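Local coordinates for tailspike protein (Acinetobacter phage vB_ApiP_P1, PDB 6E1R) that probably recognises and hydrolyses the surface polysaccharide of its Acinetobacter host as a trimeric phage tailspike, at residues Y272-F278 / A297-F303; N211-F217 / E247-F253; D263-W269 / C288-K294. One frame throughout, in Å; residues are numbered along the deposited sequence.

Interaction 1: Y272-F278 / A297-F303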
loop_
_atom_site.group_PDB
_atom_site.type_symbol
_atom_site.label_atom_id
_atom_site.label_comp_id
_atom_site.label_asym_id
_atom_site.label_seq_id
_atom_site.Cartn_x
_atom_site.Cartn_y
_atom_site.Cartn_z
ATOM N N TYR A 272 -13.537 -19.143 5.007
ATOM C CA TYR A 272 -12.643 -18.719 3.928
ATOM C C TYR A 272 -12.946 -17.286 3.494
ATOM O O TYR A 272 -12.978 -16.970 2.303
ATOM C CB TYR A 272 -12.706 -19.685 2.742
ATOM C CG TYR A 272 -12.399 -21.114 3.127
ATOM C CD1 TYR A 272 -13.414 -21.989 3.494
ATOM C CD2 TYR A 272 -11.092 -21.586 3.136
ATOM C CE1 TYR A 272 -13.138 -23.294 3.854
ATOM C CE2 TYR A 272 -10.806 -22.893 3.494
ATOM C CZ TYR A 272 -11.833 -23.741 3.851
ATOM O OH TYR A 272 -11.557 -25.041 4.209
ATOM N N GLY A 273 -13.174 -16.415 4.475
ATOM C CA GLY A 273 -13.429 -15.020 4.169
ATOM C C GLY A 273 -12.228 -14.358 3.522
ATOM O O GLY A 273 -11.077 -14.675 3.821
ATOM N N THR A 274 -12.510 -13.409 2.635
ATOM C CA THR A 274 -11.501 -12.836 1.758
ATOM C C THR A 274 -11.262 -11.362 2.064
ATOM O O THR A 274 -12.161 -10.644 2.509
ATOM C CB THR A 274 -11.910 -12.986 0.287
ATOM O OG1 THR A 274 -13.181 -12.360 0.076
ATOM C CG2 THR A 274 -12.013 -14.452 -0.088
ATOM N N GLN A 275 -10.023 -10.930 1.822
ATOM C CA GLN A 275 -9.635 -9.519 1.795
ATOM C C GLN A 275 -9.838 -8.853 3.161
ATOM O O GLN A 275 -10.743 -8.046 3.377
ATOM C CB GLN A 275 -10.393 -8.776 0.688
ATOM C CG GLN A 275 -10.065 -9.269 -0.713
ATOM C CD GLN A 275 -8.670 -8.879 -1.160
ATOM O OE1 GLN A 275 -8.234 -7.747 -0.951
ATOM N NE2 GLN A 275 -7.961 -9.818 -1.777
ATOM N N TRP A 276 -8.949 -9.221 4.080
ATOM C CA TRP A 276 -8.781 -8.540 5.360
ATOM C C TRP A 276 -7.391 -7.913 5.350
ATOM O O TRP A 276 -6.385 -8.628 5.412
ATOM C CB TRP A 276 -8.928 -9.508 6.533
ATOM C CG TRP A 276 -10.321 -10.010 6.797
ATOM C CD1 TRP A 276 -11.114 -10.720 5.942
ATOM C CD2 TRP A 276 -11.065 -9.876 8.015
ATOM N NE1 TRP A 276 -12.311 -11.022 6.547
ATOM C CE2 TRP A 276 -12.306 -10.515 7.820
ATOM C CE3 TRP A 276 -10.806 -9.269 9.249
ATOM C CZ2 TRP A 276 -13.283 -10.567 8.813
ATOM C CZ3 TRP A 276 -11.778 -9.319 10.232
ATOM C CH2 TRP A 276 -13.002 -9.963 10.007
ATOM N N HIS A 277 -7.329 -6.586 5.266
ATOM C CA HIS A 277 -6.060 -5.881 5.161
ATOM C C HIS A 277 -5.953 -4.827 6.254
ATOM O O HIS A 277 -6.962 -4.328 6.759
ATOM C CB HIS A 277 -5.892 -5.239 3.779
ATOM C CG HIS A 277 -5.961 -6.218 2.650
ATOM N ND1 HIS A 277 -5.095 -7.285 2.538
ATOM C CD2 HIS A 277 -6.796 -6.299 1.587
ATOM C CE1 HIS A 277 -5.392 -7.978 1.454
ATOM N NE2 HIS A 277 -6.419 -7.400 0.859
ATOM N N PHE A 278 -4.713 -4.492 6.611
ATOM C CA PHE A 278 -4.416 -3.618 7.743
ATOM C C PHE A 278 -3.402 -2.568 7.309
ATOM O O PHE A 278 -2.227 -2.885 7.094
ATOM C CB PHE A 278 -3.890 -4.425 8.931
ATOM C CG PHE A 278 -4.832 -5.498 9.398
ATOM C CD1 PHE A 278 -4.834 -6.750 8.803
ATOM C CD2 PHE A 278 -5.713 -5.257 10.437
ATOM C CE1 PHE A 278 -5.703 -7.735 9.231
ATOM C CE2 PHE A 278 -6.583 -6.239 10.873
ATOM C CZ PHE A 278 -6.578 -7.479 10.268
ATOM N N ALA A 297 -9.210 -18.582 6.175
ATOM C CA ALA A 297 -9.374 -17.541 5.174
ATOM C C ALA A 297 -8.844 -17.991 3.821
ATOM O O ALA A 297 -8.095 -18.964 3.707
ATOM C CB ALA A 297 -8.658 -16.250 5.593
ATOM N N SER A 298 -9.263 -17.260 2.792
ATOM C CA SER A 298 -8.678 -17.318 1.462
ATOM C C SER A 298 -8.366 -15.890 1.034
ATOM O O SER A 298 -8.697 -14.930 1.736
ATOM C CB SER A 298 -9.602 -18.020 0.456
ATOM O OG SER A 298 -10.835 -17.342 0.324
ATOM N N SER A 299 -7.700 -15.756 -0.120
ATOM C CA SER A 299 -7.207 -14.484 -0.647
ATOM C C SER A 299 -6.085 -13.954 0.245
ATOM O O SER A 299 -5.950 -14.386 1.396
ATOM C CB SER A 299 -8.340 -13.459 -0.781
ATOM O OG SER A 299 -9.064 -13.657 -1.981
ATOM N N PRO A 300 -5.257 -13.033 -0.245
ATOM C CA PRO A 300 -4.112 -12.576 0.549
ATOM C C PRO A 300 -4.519 -11.736 1.750
ATOM O O PRO A 300 -5.615 -11.176 1.824
ATOM C CB PRO A 300 -3.302 -11.742 -0.448
ATOM C CG PRO A 300 -4.313 -11.283 -1.431
ATOM C CD PRO A 300 -5.244 -12.440 -1.593
ATOM N N ILE A 301 -3.598 -11.665 2.708
ATOM C CA ILE A 301 -3.720 -10.816 3.887
ATOM C C ILE A 301 -2.481 -9.932 3.932
ATOM O O ILE A 301 -1.354 -10.440 3.982
ATOM C CB ILE A 301 -3.857 -11.637 5.178
ATOM C CG1 ILE A 301 -5.053 -12.587 5.082
ATOM C CG2 ILE A 301 -3.990 -10.717 6.383
ATOM C CD1 ILE A 301 -5.171 -13.533 6.256
HETATM N N MSE A 302 -2.683 -8.619 3.910
HETATM C CA MSE A 302 -1.556 -7.695 3.830
HETATM C C MSE A 302 -1.513 -6.692 4.978
HETATM O O MSE A 302 -2.545 -6.186 5.419
HETATM C CB MSE A 302 -1.588 -6.940 2.502
HETATM C CG MSE A 302 -1.556 -7.833 1.279
HETATM SE SE MSE A 302 -1.568 -6.792 -0.364
HETATM C CE MSE A 302 -3.125 -5.673 -0.002
ATOM N N PHE A 303 -0.302 -6.409 5.448
ATOM C CA PHE A 303 -0.050 -5.382 6.454
ATOM C C PHE A 303 0.814 -4.309 5.808
ATOM O O PHE A 303 2.011 -4.524 5.582
ATOM C CB PHE A 303 0.634 -5.966 7.690
ATOM C CG PHE A 303 -0.177 -7.013 8.398
ATOM C CD1 PHE A 303 -0.109 -8.341 8.012
ATOM C CD2 PHE A 303 -1.006 -6.668 9.454
ATOM C CE1 PHE A 303 -0.850 -9.305 8.663
ATOM C CE2 PHE A 303 -1.753 -7.628 10.110
ATOM C CZ PHE A 303 -1.674 -8.947 9.713
HETATM O O HOH W 1 -8.056 -12.616 2.545
#
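Strands 276-278 and 301-303 run parallel, with axes 4.9 Å apart and directions 7° from each other, on successive rungs of a parallel beta-helix, the fold long known from the right-handed helices of phage tailspikes. Phe278 pairs with Phe303 across the rungs (CA to CA 4.9 Å), and Phe278 N donates to Met302 O at 3.0 Å. Near the corner at Tyr272 the pairing loosens. Ser298 N makes a weak 3.3 Å hydrogen bond to Gly273 O, while Ser298 OG donates to Tyr272 O at 2.9 Å. Between these two paired regions the backbones part around a buried water, which accepts from Gln275 N at 2.7 Å and lies 2.5 Å from Ser298 O and 2.9 Å from Pro300 O.

A side chain also enters the backbone pattern: Met302 N is 4.0 Å from Trp276 O and donates instead to His277 ND1 at 3.1 Å. The imidazole is held from its other nitrogen, NE2, which donates to Gln275 OE1 at 2.6 Å. On the same face, Thr274 OG1 bonds Tyr307 and Ser299 OG bonds His338, both of the second subunit, so this face forms part of the trimer interface. The opposite face looks into the beta-helix, where the Phe278 and Phe303 rings lie nearly parallel (10°) but slid apart, centroids 5.1 Å from each other, with Phe278 CD1 3.5 Å from Phe303 CE2. Met302, present as selenomethionine, folds over the histidine in a CH-pi contact, its CE 3.6 Å from the centroid of the His277 ring.

Interaction 2: N211-F217 / E247-F253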
loop_
_atom_site.group_PDB
_atom_site.type_symbol
_atom_site.label_atom_id
_atom_site.label_comp_id
_atom_site.label_asym_id
_atom_site.label_seq_id
_atom_site.Cartn_x
_atom_site.Cartn_y
_atom_site.Cartn_z
ATOM N N ASN A 211 -20.969 -10.980 11.735
ATOM C CA ASN A 211 -20.420 -11.393 10.444
ATOM C C ASN A 211 -20.181 -10.140 9.610
ATOM O O ASN A 211 -21.089 -9.634 8.946
ATOM C CB ASN A 211 -21.368 -12.363 9.747
ATOM C CG ASN A 211 -20.704 -13.112 8.605
ATOM O OD1 ASN A 211 -19.495 -13.015 8.406
ATOM N ND2 ASN A 211 -21.497 -13.868 7.853
ATOM N N LEU A 212 -18.947 -9.643 9.639
ATOM C CA LEU A 212 -18.600 -8.396 8.970
ATOM C C LEU A 212 -18.348 -8.620 7.486
ATOM O O LEU A 212 -17.740 -9.617 7.089
ATOM C CB LEU A 212 -17.354 -7.789 9.613
ATOM C CG LEU A 212 -17.475 -7.389 11.083
ATOM C CD1 LEU A 212 -16.116 -6.997 11.638
ATOM C CD2 LEU A 212 -18.472 -6.255 11.246
ATOM N N ILE A 213 -18.802 -7.676 6.665
ATOM C CA ILE A 213 -18.481 -7.690 5.241
ATOM C C ILE A 213 -18.597 -6.268 4.709
ATOM O O ILE A 213 -19.523 -5.531 5.058
ATOM C CB ILE A 213 -19.377 -8.678 4.457
ATOM C CG1 ILE A 213 -18.933 -8.754 2.992
ATOM C CG2 ILE A 213 -20.837 -8.284 4.550
ATOM C CD1 ILE A 213 -19.645 -9.820 2.187
ATOM N N LEU A 214 -17.627 -5.885 3.874
ATOM C CA LEU A 214 -17.574 -4.554 3.266
ATOM C C LEU A 214 -17.600 -3.452 4.326
ATOM O O LEU A 214 -18.307 -2.452 4.192
ATOM C CB LEU A 214 -18.707 -4.370 2.255
ATOM C CG LEU A 214 -18.488 -5.037 0.894
ATOM C CD1 LEU A 214 -19.771 -5.034 0.079
ATOM C CD2 LEU A 214 -17.368 -4.350 0.129
ATOM N N CYS A 215 -16.816 -3.636 5.386
ATOM C CA CYS A 215 -16.725 -2.680 6.483
ATOM C C CYS A 215 -15.317 -2.109 6.551
ATOM O O CYS A 215 -14.336 -2.858 6.490
ATOM C CB CYS A 215 -17.085 -3.334 7.819
ATOM S SG CYS A 215 -18.791 -3.899 7.936
ATOM N N ASP A 216 -15.219 -0.790 6.674
ATOM C CA ASP A 216 -13.949 -0.114 6.885
ATOM C C ASP A 216 -13.898 0.465 8.292
ATOM O O ASP A 216 -14.912 0.913 8.835
ATOM C CB ASP A 216 -13.727 0.995 5.850
ATOM C CG ASP A 216 -14.720 2.129 5.991
ATOM O OD1 ASP A 216 -15.927 1.848 6.139
ATOM O OD2 ASP A 216 -14.292 3.303 5.955
ATOM N N PHE A 217 -12.705 0.451 8.880
ATOM C CA PHE A 217 -12.483 0.920 10.241
ATOM C C PHE A 217 -11.470 2.054 10.203
ATOM O O PHE A 217 -10.327 1.852 9.777
ATOM C CB PHE A 217 -11.986 -0.215 11.141
ATOM C CG PHE A 217 -12.985 -1.321 11.341
ATOM C CD1 PHE A 217 -13.237 -2.239 10.334
ATOM C CD2 PHE A 217 -13.659 -1.453 12.543
ATOM C CE1 PHE A 217 -14.149 -3.261 10.519
ATOM C CE2 PHE A 217 -14.573 -2.472 12.734
ATOM C CZ PHE A 217 -14.818 -3.377 11.720
ATOM N N GLU A 247 -19.945 -15.133 3.831
ATOM C CA GLU A 247 -18.548 -15.176 4.227
ATOM C C GLU A 247 -18.056 -13.790 4.633
ATOM O O GLU A 247 -18.408 -12.794 3.991
ATOM C CB GLU A 247 -17.681 -15.711 3.082
ATOM C CG GLU A 247 -18.100 -17.092 2.592
ATOM C CD GLU A 247 -17.341 -17.533 1.355
ATOM O OE1 GLU A 247 -16.561 -16.722 0.812
ATOM O OE2 GLU A 247 -17.526 -18.690 0.922
ATOM N N PRO A 248 -17.241 -13.690 5.685
ATOM C CA PRO A 248 -16.725 -12.375 6.093
ATOM C C PRO A 248 -15.679 -11.836 5.128
ATOM O O PRO A 248 -14.521 -12.261 5.164
ATOM C CB PRO A 248 -16.121 -12.643 7.480
ATOM C CG PRO A 248 -16.531 -14.046 7.853
ATOM C CD PRO A 248 -16.786 -14.767 6.575
ATOM N N ASN A 249 -16.066 -10.882 4.283
ATOM C CA ASN A 249 -15.217 -10.406 3.200
ATOM C C ASN A 249 -15.000 -8.900 3.290
ATOM O O ASN A 249 -15.774 -8.175 3.917
ATOM C CB ASN A 249 -15.832 -10.737 1.834
ATOM C CG ASN A 249 -16.167 -12.204 1.680
ATOM O OD1 ASN A 249 -15.532 -13.068 2.284
ATOM N ND2 ASN A 249 -17.171 -12.495 0.861
ATOM N N ALA A 250 -13.913 -8.443 2.664
ATOM C CA ALA A 250 -13.703 -7.029 2.337
ATOM C C ALA A 250 -13.752 -6.132 3.577
ATOM O O ALA A 250 -14.530 -5.181 3.658
ATOM C CB ALA A 250 -14.719 -6.564 1.291
ATOM N N ASN A 251 -12.894 -6.438 4.544
ATOM C CA ASN A 251 -12.814 -5.674 5.784
ATOM C C ASN A 251 -11.421 -5.065 5.896
ATOM O O ASN A 251 -10.429 -5.790 6.025
ATOM C CB ASN A 251 -13.146 -6.564 6.979
ATOM C CG ASN A 251 -14.566 -7.097 6.920
ATOM O OD1 ASN A 251 -15.498 -6.372 6.571
ATOM N ND2 ASN A 251 -14.733 -8.374 7.233
ATOM N N THR A 252 -11.351 -3.735 5.849
ATOM C CA THR A 252 -10.094 -3.001 5.849
ATOM C C THR A 252 -9.979 -2.146 7.102
ATOM O O THR A 252 -10.966 -1.565 7.566
ATOM C CB THR A 252 -9.967 -2.112 4.604
ATOM O OG1 THR A 252 -10.675 -2.710 3.510
ATOM C CG2 THR A 252 -8.509 -1.914 4.228
ATOM N N PHE A 253 -8.765 -2.070 7.642
ATOM C CA PHE A 253 -8.488 -1.366 8.887
ATOM C C PHE A 253 -7.405 -0.326 8.638
ATOM O O PHE A 253 -6.313 -0.663 8.168
ATOM C CB PHE A 253 -8.055 -2.344 9.981
ATOM C CG PHE A 253 -9.072 -3.410 10.273
ATOM C CD1 PHE A 253 -9.192 -4.523 9.452
ATOM C CD2 PHE A 253 -9.909 -3.301 11.367
ATOM C CE1 PHE A 253 -10.128 -5.503 9.719
ATOM C CE2 PHE A 253 -10.846 -4.276 11.640
ATOM C CZ PHE A 253 -10.956 -5.379 10.815
#
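Asn211 opens the contact by resting OD1 3.2 Å from Pro248 CG. Leu212 O then receives a weak hydrogen bond from Asn251 ND2 at 3.3 Å, and Ile213 CA approaches Asn249 O to 3.1 Å. Leu214 has positive phi, as does Ala250 beside it, so two rungs of the parallel beta-helix turn the corner together: Leu214 N donates to Asn249 O at 2.9 Å, and Leu214 CD2 meets Ala250 CB at 3.6 Å. Past the turn, Cys215 N donates to Asn251 OD1 at 3.3 Å, so the asparagine amide braces both arms of the bend. Regular parallel pairing follows, with Thr252 N bonded to Cys215 O (3.2 Å) and Phe217 N to Thr252 O (3.0 Å). Phe217 and Phe253 end the pair as an offset stack, centroids 4.5 Å apart. Strands 189-196 and 273-278 flank the pair in its sheet, extending the stack through Phe195 and Phe278; strand 235-239 packs against Leu212, Pro248 and Phe253, and the second subunit covers Leu214, Ala250 and Thr252.

Interaction 3: D263-W269 / C288-K294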
loop_
_atom_site.group_PDB
_atom_site.type_symbol
_atom_site.label_atom_id
_atom_site.label_comp_id
_atom_site.label_asym_id
_atom_site.label_seq_id
_atom_site.Cartn_x
_atom_site.Cartn_y
_atom_site.Cartn_z
ATOM N N ASP A 263 -7.858 -13.484 24.910
ATOM C CA ASP A 263 -8.504 -14.705 24.456
ATOM C C ASP A 263 -7.514 -15.526 23.630
ATOM O O ASP A 263 -6.305 -15.278 23.642
ATOM C CB ASP A 263 -9.772 -14.359 23.678
ATOM C CG ASP A 263 -10.790 -15.482 23.690
ATOM O OD1 ASP A 263 -10.487 -16.554 24.257
ATOM O OD2 ASP A 263 -11.895 -15.289 23.141
ATOM N N ASP A 264 -8.020 -16.527 22.904
ATOM C CA ASP A 264 -7.143 -17.340 22.069
ATOM C C ASP A 264 -6.571 -16.533 20.913
ATOM O O ASP A 264 -5.462 -16.817 20.447
ATOM C CB ASP A 264 -7.894 -18.563 21.543
ATOM C CG ASP A 264 -9.106 -18.190 20.715
ATOM O OD1 ASP A 264 -9.835 -17.259 21.113
ATOM O OD2 ASP A 264 -9.330 -18.833 19.668
ATOM N N CYS A 265 -7.305 -15.526 20.442
ATOM C CA CYS A 265 -6.808 -14.632 19.410
ATOM C C CYS A 265 -7.505 -13.285 19.542
ATOM O O CYS A 265 -8.474 -13.132 20.288
ATOM C CB CYS A 265 -7.007 -15.222 18.009
ATOM S SG CYS A 265 -8.704 -15.688 17.627
HETATM N N MSE A 266 -6.986 -12.304 18.812
HETATM C CA MSE A 266 -7.538 -10.957 18.841
HETATM C C MSE A 266 -8.576 -10.784 17.738
HETATM O O MSE A 266 -9.663 -10.257 17.968
HETATM C CB MSE A 266 -6.422 -9.920 18.694
HETATM C CG MSE A 266 -6.838 -8.495 19.023
HETATM SE SE MSE A 266 -7.501 -8.304 20.850
HETATM C CE MSE A 266 -7.098 -6.414 21.112
ATOM N N ILE A 267 -8.229 -11.240 16.537
ATOM C CA ILE A 267 -9.100 -11.165 15.372
ATOM C C ILE A 267 -9.301 -12.574 14.836
ATOM O O ILE A 267 -8.345 -13.351 14.736
ATOM C CB ILE A 267 -8.517 -10.238 14.286
ATOM C CG1 ILE A 267 -8.213 -8.859 14.875
ATOM C CG2 ILE A 267 -9.477 -10.115 13.113
ATOM C CD1 ILE A 267 -7.519 -7.921 13.913
ATOM N N GLU A 268 -10.545 -12.905 14.492
ATOM C CA GLU A 268 -10.881 -14.246 14.038
ATOM C C GLU A 268 -12.014 -14.180 13.026
ATOM O O GLU A 268 -12.997 -13.461 13.230
ATOM C CB GLU A 268 -11.286 -15.146 15.212
ATOM C CG GLU A 268 -11.705 -16.549 14.804
ATOM C CD GLU A 268 -12.080 -17.417 15.991
ATOM O OE1 GLU A 268 -12.357 -16.858 17.073
ATOM O OE2 GLU A 268 -12.099 -18.656 15.841
ATOM N N TRP A 269 -11.869 -14.932 11.938
ATOM C CA TRP A 269 -12.948 -15.114 10.979
ATOM C C TRP A 269 -12.752 -16.444 10.268
ATOM O O TRP A 269 -11.629 -16.945 10.160
ATOM C CB TRP A 269 -13.028 -13.961 9.967
ATOM C CG TRP A 269 -11.986 -13.987 8.888
ATOM C CD1 TRP A 269 -12.088 -14.587 7.667
ATOM C CD2 TRP A 269 -10.702 -13.351 8.915
ATOM N NE1 TRP A 269 -10.942 -14.381 6.939
ATOM C CE2 TRP A 269 -10.075 -13.625 7.683
ATOM C CE3 TRP A 269 -10.018 -12.586 9.864
ATOM C CZ2 TRP A 269 -8.797 -13.159 7.375
ATOM C CZ3 TRP A 269 -8.749 -12.124 9.556
ATOM C CH2 TRP A 269 -8.151 -12.414 8.322
ATOM N N CYS A 288 -2.571 -12.836 23.911
ATOM C CA CYS A 288 -3.326 -13.921 23.301
ATOM C C CYS A 288 -2.620 -15.253 23.516
ATOM O O CYS A 288 -1.388 -15.327 23.531
ATOM C CB CYS A 288 -3.515 -13.661 21.809
ATOM S SG CYS A 288 -4.397 -12.134 21.431
ATOM N N THR A 289 -3.410 -16.315 23.684
ATOM C CA THR A 289 -2.834 -17.607 24.042
ATOM C C THR A 289 -2.342 -18.387 22.829
ATOM O O THR A 289 -1.439 -19.219 22.967
ATOM C CB THR A 289 -3.839 -18.447 24.833
ATOM O OG1 THR A 289 -5.068 -18.558 24.105
ATOM C CG2 THR A 289 -4.109 -17.809 26.191
ATOM N N GLU A 290 -2.922 -18.167 21.650
ATOM C CA GLU A 290 -2.537 -18.933 20.470
ATOM C C GLU A 290 -1.930 -18.043 19.394
ATOM O O GLU A 290 -0.781 -18.263 18.998
ATOM C CB GLU A 290 -3.740 -19.704 19.914
ATOM C CG GLU A 290 -4.330 -20.721 20.889
ATOM C CD GLU A 290 -5.441 -21.528 20.258
ATOM O OE1 GLU A 290 -5.442 -21.640 19.018
ATOM O OE2 GLU A 290 -6.321 -22.029 20.991
ATOM N N ALA A 291 -2.661 -17.039 18.922
ATOM C CA ALA A 291 -2.164 -16.145 17.889
ATOM C C ALA A 291 -2.870 -14.804 18.007
ATOM O O ALA A 291 -3.850 -14.656 18.739
ATOM C CB ALA A 291 -2.363 -16.741 16.494
ATOM N N LEU A 292 -2.346 -13.810 17.287
ATOM C CA LEU A 292 -3.041 -12.531 17.201
ATOM C C LEU A 292 -4.176 -12.595 16.188
ATOM O O LEU A 292 -5.239 -12.001 16.402
ATOM C CB LEU A 292 -2.064 -11.414 16.837
ATOM C CG LEU A 292 -0.909 -11.156 17.805
ATOM C CD1 LEU A 292 -0.091 -9.968 17.336
ATOM C CD2 LEU A 292 -1.424 -10.935 19.218
ATOM N N ILE A 293 -3.968 -13.307 15.082
ATOM C CA ILE A 293 -4.966 -13.465 14.032
ATOM C C ILE A 293 -5.062 -14.951 13.713
ATOM O O ILE A 293 -4.131 -15.529 13.140
ATOM C CB ILE A 293 -4.617 -12.661 12.771
ATOM C CG1 ILE A 293 -4.470 -11.176 13.104
ATOM C CG2 ILE A 293 -5.674 -12.866 11.698
ATOM C CD1 ILE A 293 -4.014 -10.336 11.936
ATOM N N LYS A 294 -6.179 -15.571 14.084
ATOM C CA LYS A 294 -6.476 -16.960 13.750
ATOM C C LYS A 294 -7.653 -16.956 12.785
ATOM O O LYS A 294 -8.763 -16.566 13.161
ATOM C CB LYS A 294 -6.803 -17.785 14.990
ATOM C CG LYS A 294 -7.202 -19.214 14.651
ATOM C CD LYS A 294 -7.892 -19.908 15.808
ATOM C CE LYS A 294 -6.939 -20.150 16.947
ATOM N NZ LYS A 294 -7.572 -20.960 18.028
HETATM O O HOH W 2 -9.367 -21.712 21.255
#
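Lys294 makes the longest reach in this contact and has more surface covered than any other residue here. Its chain starts beside Cys265, with CB 3.9 Å from Cys265 SG, and extends to Asp264, where NZ forms a 3.2 Å salt bridge with OD2. The same NZ meets Glu290 OE1 at a very short 2.4 Å, so the ammonium lies between two carboxylates; a water donates to Glu290 OE2 at 3.1 Å and, weakly, to Asp264 OD2 at 3.3 Å. Asp264 OD1 turns to Lys235, which also pairs with Glu268.

At the start of the 288-294 segment, Cys288 fills the hollow beside the bent 265-266 backbone, its SG 3.8 Å from Cys265 C and 4.1 Å from Met266 CB. Thr289 OG1 comes within 3.2 Å of Asp264 CA. In the backbone, Asp264 O accepts from both Glu290 N (3.1 Å) and Ala291 N (3.2 Å), while Leu292 O accepts from Met266 N (3.0 Å) and Ile267 N (3.1 Å). These paired bonds hold successive turns of the parallel beta-helix together just where the chain bends into strands 267-270 and 293-297. From there the rungs align: Lys294 N donates to Ile267 O at 3.2 Å.

On the inward face, Ile267 and Ile293 pack side by side, Ile267 CB 4.3 Å from Ile293 CG1, and Phe278 touches both. The CA-to-CB bond of Trp269 points away from the 288-294 segment, yet its indole returns to Ile293, with Trp269 CZ3 3.8 Å from Ile293 CG2, and stacks on Trp276 while NE1 bonds Gly273 O.

How the interactions relate
Interactions 1 and 2 share one wall of the beta-helix: strands 251-254 and 273-278 are neighbours in a sheet, the two contacts are joined by a probable hydrogen bond from Ala250 N to Thr274 O, and both are buried and border the second subunit. Interaction 3 belongs to another sheet and, touched by no other chain of the assembly, is only partly buried. Its outward chemistry is accordingly ionic, whereas the trimer-facing side of interaction 1 uses neutral hydrogen bonds and that of interaction 2 mixes such bonds with a lysine of the second subunit. Inside, the walls converge: Phe253 continues into Phe278, which meets Ile267, and Phe303 meets Ile293. Strand 267-270 leads into 273-278 and 293-297 into 301-304, so interactions 1 and 3 join the same two successive coils.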